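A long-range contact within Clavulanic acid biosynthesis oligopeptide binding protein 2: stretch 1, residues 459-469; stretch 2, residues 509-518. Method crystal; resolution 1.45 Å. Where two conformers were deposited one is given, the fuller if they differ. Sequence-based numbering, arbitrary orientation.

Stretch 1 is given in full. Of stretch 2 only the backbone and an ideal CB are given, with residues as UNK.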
# COMPACT_ATOMS: atom_id res chain seq x y z
N THR A 459 -7.39 -3.17 -5.02
CA THR A 459 -8.52 -3.04 -5.92
C THR A 459 -8.40 -1.73 -6.68
O THR A 459 -7.61 -0.85 -6.31
CB THR A 459 -9.88 -3.01 -5.17
OG1 THR A 459 -9.95 -1.84 -4.35
CG2 THR A 459 -10.08 -4.26 -4.32
N GLU A 460 -9.20 -1.59 -7.73
CA GLU A 460 -9.23 -0.36 -8.51
C GLU A 460 -9.65 0.84 -7.67
O GLU A 460 -9.08 1.93 -7.81
CB GLU A 460 -10.15 -0.51 -9.73
CG GLU A 460 -9.60 -1.40 -10.83
CD GLU A 460 -9.95 -2.87 -10.64
OE1 GLU A 460 -10.31 -3.27 -9.52
OE2 GLU A 460 -9.86 -3.62 -11.63
N TYR A 461 -10.62 0.65 -6.77
CA TYR A 461 -11.01 1.73 -5.87
C TYR A 461 -9.84 2.13 -4.98
O TYR A 461 -9.50 3.31 -4.89
CB TYR A 461 -12.23 1.38 -5.01
CG TYR A 461 -12.64 2.57 -4.16
CD1 TYR A 461 -13.53 3.52 -4.66
CD2 TYR A 461 -12.09 2.77 -2.89
CE1 TYR A 461 -13.88 4.63 -3.91
CE2 TYR A 461 -12.44 3.88 -2.13
CZ TYR A 461 -13.33 4.81 -2.65
OH TYR A 461 -13.67 5.91 -1.90
N GLY A 462 -9.24 1.15 -4.32
CA GLY A 462 -8.10 1.40 -3.44
C GLY A 462 -6.97 2.11 -4.15
O GLY A 462 -6.34 3.01 -3.60
N PHE A 463 -6.72 1.72 -5.40
CA PHE A 463 -5.62 2.30 -6.15
C PHE A 463 -5.92 3.70 -6.69
O PHE A 463 -5.11 4.62 -6.54
CB PHE A 463 -5.17 1.39 -7.29
CG PHE A 463 -3.96 1.91 -8.01
CD1 PHE A 463 -2.68 1.63 -7.53
CD2 PHE A 463 -4.09 2.71 -9.14
CE1 PHE A 463 -1.56 2.14 -8.16
CE2 PHE A 463 -2.97 3.22 -9.78
CZ PHE A 463 -1.71 2.93 -9.30
N LEU A 464 -7.07 3.85 -7.34
CA LEU A 464 -7.33 5.06 -8.13
C LEU A 464 -8.14 6.15 -7.43
O LEU A 464 -7.88 7.33 -7.63
CB LEU A 464 -7.95 4.70 -9.49
CG LEU A 464 -7.94 5.79 -10.56
CD1 LEU A 464 -6.55 6.40 -10.75
CD2 LEU A 464 -8.47 5.27 -11.89
N ALA A 465 -9.11 5.77 -6.60
CA ALA A 465 -9.97 6.77 -5.97
C ALA A 465 -9.22 7.83 -5.15
O ALA A 465 -9.52 9.02 -5.27
CB ALA A 465 -11.08 6.13 -5.15
N PRO A 466 -8.24 7.42 -4.30
CA PRO A 466 -7.51 8.45 -3.56
C PRO A 466 -6.75 9.43 -4.45
O PRO A 466 -6.47 10.56 -4.03
CB PRO A 466 -6.53 7.63 -2.71
CG PRO A 466 -7.19 6.30 -2.57
CD PRO A 466 -7.79 6.07 -3.93
N LEU A 467 -6.44 9.01 -5.67
CA LEU A 467 -5.68 9.83 -6.61
C LEU A 467 -6.53 10.81 -7.41
O LEU A 467 -6.02 11.85 -7.83
CB LEU A 467 -4.90 8.95 -7.59
CG LEU A 467 -3.83 8.00 -7.05
CD1 LEU A 467 -3.15 7.29 -8.22
CD2 LEU A 467 -2.79 8.74 -6.19
N VAL A 468 -7.80 10.48 -7.65
CA VAL A 468 -8.61 11.24 -8.63
C VAL A 468 -10.04 11.59 -8.21
O VAL A 468 -10.69 12.41 -8.86
CB VAL A 468 -8.67 10.51 -10.01
CG1 VAL A 468 -7.26 10.26 -10.56
CG2 VAL A 468 -9.48 9.22 -9.92
N ASP A 469 -10.53 10.96 -7.14
CA ASP A 469 -11.91 11.17 -6.70
C ASP A 469 -12.01 12.50 -5.97
O ASP A 469 -11.29 12.75 -5.00
CB ASP A 469 -12.35 10.00 -5.80
CG ASP A 469 -13.82 10.03 -5.45
OD1 ASP A 469 -14.35 11.11 -5.09
OD2 ASP A 469 -14.45 8.96 -5.50
N UNK A 509 -16.14 -0.21 -16.32
CA UNK A 509 -16.38 1.11 -15.74
C UNK A 509 -15.07 1.73 -15.27
O UNK A 509 -14.83 2.92 -15.50
CB UNK A 509 -17.37 1.02 -14.58
N UNK A 510 -14.22 0.93 -14.62
CA UNK A 510 -12.93 1.43 -14.16
C UNK A 510 -12.01 1.84 -15.30
O UNK A 510 -11.25 2.80 -15.17
CB UNK A 510 -12.24 0.37 -13.30
N UNK A 511 -12.09 1.12 -16.41
CA UNK A 511 -11.35 1.49 -17.62
C UNK A 511 -11.79 2.84 -18.16
O UNK A 511 -10.96 3.62 -18.62
CB UNK A 511 -11.53 0.42 -18.70
N UNK A 512 -13.09 3.11 -18.10
CA UNK A 512 -13.62 4.42 -18.49
C UNK A 512 -13.12 5.52 -17.55
O UNK A 512 -12.78 6.61 -18.00
CB UNK A 512 -15.15 4.39 -18.50
N UNK A 513 -13.08 5.24 -16.24
CA UNK A 513 -12.52 6.19 -15.28
C UNK A 513 -11.08 6.53 -15.63
O UNK A 513 -10.72 7.70 -15.72
CB UNK A 513 -12.60 5.63 -13.86
N UNK A 514 -10.25 5.50 -15.82
CA UNK A 514 -8.83 5.71 -16.10
C UNK A 514 -8.63 6.50 -17.39
O UNK A 514 -7.79 7.41 -17.44
CB UNK A 514 -8.10 4.37 -16.19
N UNK A 515 -9.40 6.15 -18.42
CA UNK A 515 -9.35 6.88 -19.68
C UNK A 515 -9.67 8.36 -19.48
O UNK A 515 -8.94 9.22 -19.98
CB UNK A 515 -10.32 6.26 -20.69
N UNK A 516 -10.75 8.65 -18.76
CA UNK A 516 -11.13 10.05 -18.54
C UNK A 516 -10.05 10.79 -17.76
O UNK A 516 -9.76 11.94 -18.07
CB UNK A 516 -12.46 10.13 -17.80
N UNK A 517 -9.46 10.13 -16.77
CA UNK A 517 -8.37 10.74 -16.00
C UNK A 517 -7.19 11.09 -16.92
O UNK A 517 -6.63 12.18 -16.81
CB UNK A 517 -7.91 9.80 -14.89
N UNK A 518 -6.83 10.18 -17.82
CA UNK A 518 -5.75 10.45 -18.76
C UNK A 518 -6.12 11.54 -19.77
O UNK A 518 -5.25 12.32 -20.17
CB UNK A 518 -5.37 9.16 -19.50

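Stretch 2 is an unbroken helix that runs alongside the helix of stretch 1 in nearly the same sense, their axes 29° apart and 11.5 Å at closest approach. That gap is wide enough for side chains to fill, and the facing surface of stretch 1 is formed by Glu460, Tyr461, Leu464 and Val468.

Position 509 has helical backbone angles, and its ideal CB has nothing of stretch 1 within 5.5 Å, so almost any helix-compatible residue would suit it. It is Leu509, which makes no contact here.

At position 510 CA-to-CB points toward stretch 1, and the ideal CB lies 4.0 Å from Glu460 CG. Beyond it, a space extends along the CB of Glu460 toward Tyr461 and Leu464. The carboxylate of Glu460 leads away, so what is offered is mostly carbon, and a long apolar or flat aromatic side chain would suit: leucine, methionine, phenylalanine or tryptophan. The residue is Trp510, with chi1 in the m well. Glu460 CB sits over its five-membered ring, 3.3 Å from the centroid and 4° off the normal, a CH-pi contact. The six-membered ring reaches further, bringing Trp510 CZ2 to 3.8 Å from Tyr461 CB and Trp510 CZ3 to 4.2 Å from Leu464 CB. A large, flat side chain thus bridges a full turn of the other helix.

Position 511 points away and 512 is out of reach; stretch 1 constrains neither, and polar or small residues are equally acceptable. They are Arg511 and Ala512.

Position 513 points toward stretch 1, with its ideal CB 4.6 Å from Leu464 CD2. A modest apolar group, such as valine, isoleucine or leucine, would meet this methyl. Val513 does so, its CG1 lying 3.8 Å from Leu464 CD2.

Position 514 points sideways. Its ideal CB is 4.4 Å from the same Leu464 CD2, but a longer side chain could leave the contact, so apolar residues and long polar ones both fit. In Glu514, CB lies 4.4 Å from Leu464 CD2, while the extended chain carries its carboxylate to hydrogen bonds elsewhere in the structure.

Positions 515 and 516 have no neighbour in stretch 1 and tolerate long polar chains: Arg515 and Arg516.

Position 517 again points toward stretch 1, its ideal CB 4.4 Å from Val468 CG1 and 5.5 Å from Leu464 CD2. Methyl groups call for an aliphatic partner, valine, isoleucine or leucine. Val517 places CG1 3.7 Å from Val468 CG1, an apolar contact.

Position 518 turns out of reach, leaving the choice open; it is Met518.

Stretch 2 509-518: LWRAVERRVM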
# COMPACT_ATOMS: atom_id res chain seq x y z
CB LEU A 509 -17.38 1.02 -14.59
CG LEU A 509 -18.84 0.78 -14.98
CD1 LEU A 509 -19.62 0.29 -13.77
CD2 LEU A 509 -19.49 2.02 -15.59
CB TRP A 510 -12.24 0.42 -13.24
CG TRP A 510 -12.73 0.51 -11.82
CD1 TRP A 510 -13.41 -0.44 -11.12
CD2 TRP A 510 -12.57 1.63 -10.94
NE1 TRP A 510 -13.68 0.02 -9.85
CE2 TRP A 510 -13.18 1.28 -9.71
CE3 TRP A 510 -11.96 2.89 -11.06
CZ2 TRP A 510 -13.20 2.15 -8.62
CZ3 TRP A 510 -11.99 3.76 -9.97
CH2 TRP A 510 -12.61 3.38 -8.77
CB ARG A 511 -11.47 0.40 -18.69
CG ARG A 511 -10.65 -0.82 -18.35
CD ARG A 511 -10.87 -1.95 -19.32
NE ARG A 511 -9.89 -3.00 -19.05
CZ ARG A 511 -9.92 -4.23 -19.54
NH1 ARG A 511 -10.91 -4.62 -20.33
NH2 ARG A 511 -8.96 -5.09 -19.21
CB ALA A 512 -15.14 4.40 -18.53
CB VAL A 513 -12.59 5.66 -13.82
CG1 VAL A 513 -11.90 6.63 -12.86
CG2 VAL A 513 -14.04 5.45 -13.39
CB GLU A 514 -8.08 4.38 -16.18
CG GLU A 514 -6.57 4.58 -16.30
CD GLU A 514 -5.80 3.29 -16.45
OE1 GLU A 514 -6.24 2.41 -17.22
OE2 GLU A 514 -4.74 3.17 -15.81
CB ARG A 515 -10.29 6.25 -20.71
CG ARG A 515 -10.29 6.98 -22.05
CD ARG A 515 -11.03 6.19 -23.13
NE ARG A 515 -10.30 4.99 -23.54
CZ ARG A 515 -9.39 4.96 -24.51
NH1 ARG A 515 -9.08 6.05 -25.18
NH2 ARG A 515 -8.78 3.81 -24.79
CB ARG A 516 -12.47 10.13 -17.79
CG ARG A 516 -13.67 9.82 -18.65
CD ARG A 516 -14.93 9.76 -17.82
NE ARG A 516 -16.12 9.57 -18.64
CZ ARG A 516 -16.88 10.56 -19.11
NH1 ARG A 516 -16.58 11.82 -18.84
NH2 ARG A 516 -17.94 10.28 -19.85
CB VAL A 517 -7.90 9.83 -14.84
CG1 VAL A 517 -6.63 10.39 -14.19
CG2 VAL A 517 -9.00 9.69 -13.81
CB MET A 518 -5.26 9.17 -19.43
CG MET A 518 -4.48 8.24 -18.48
SD MET A 518 -3.18 9.04 -17.50
CE MET A 518 -2.06 9.59 -18.79
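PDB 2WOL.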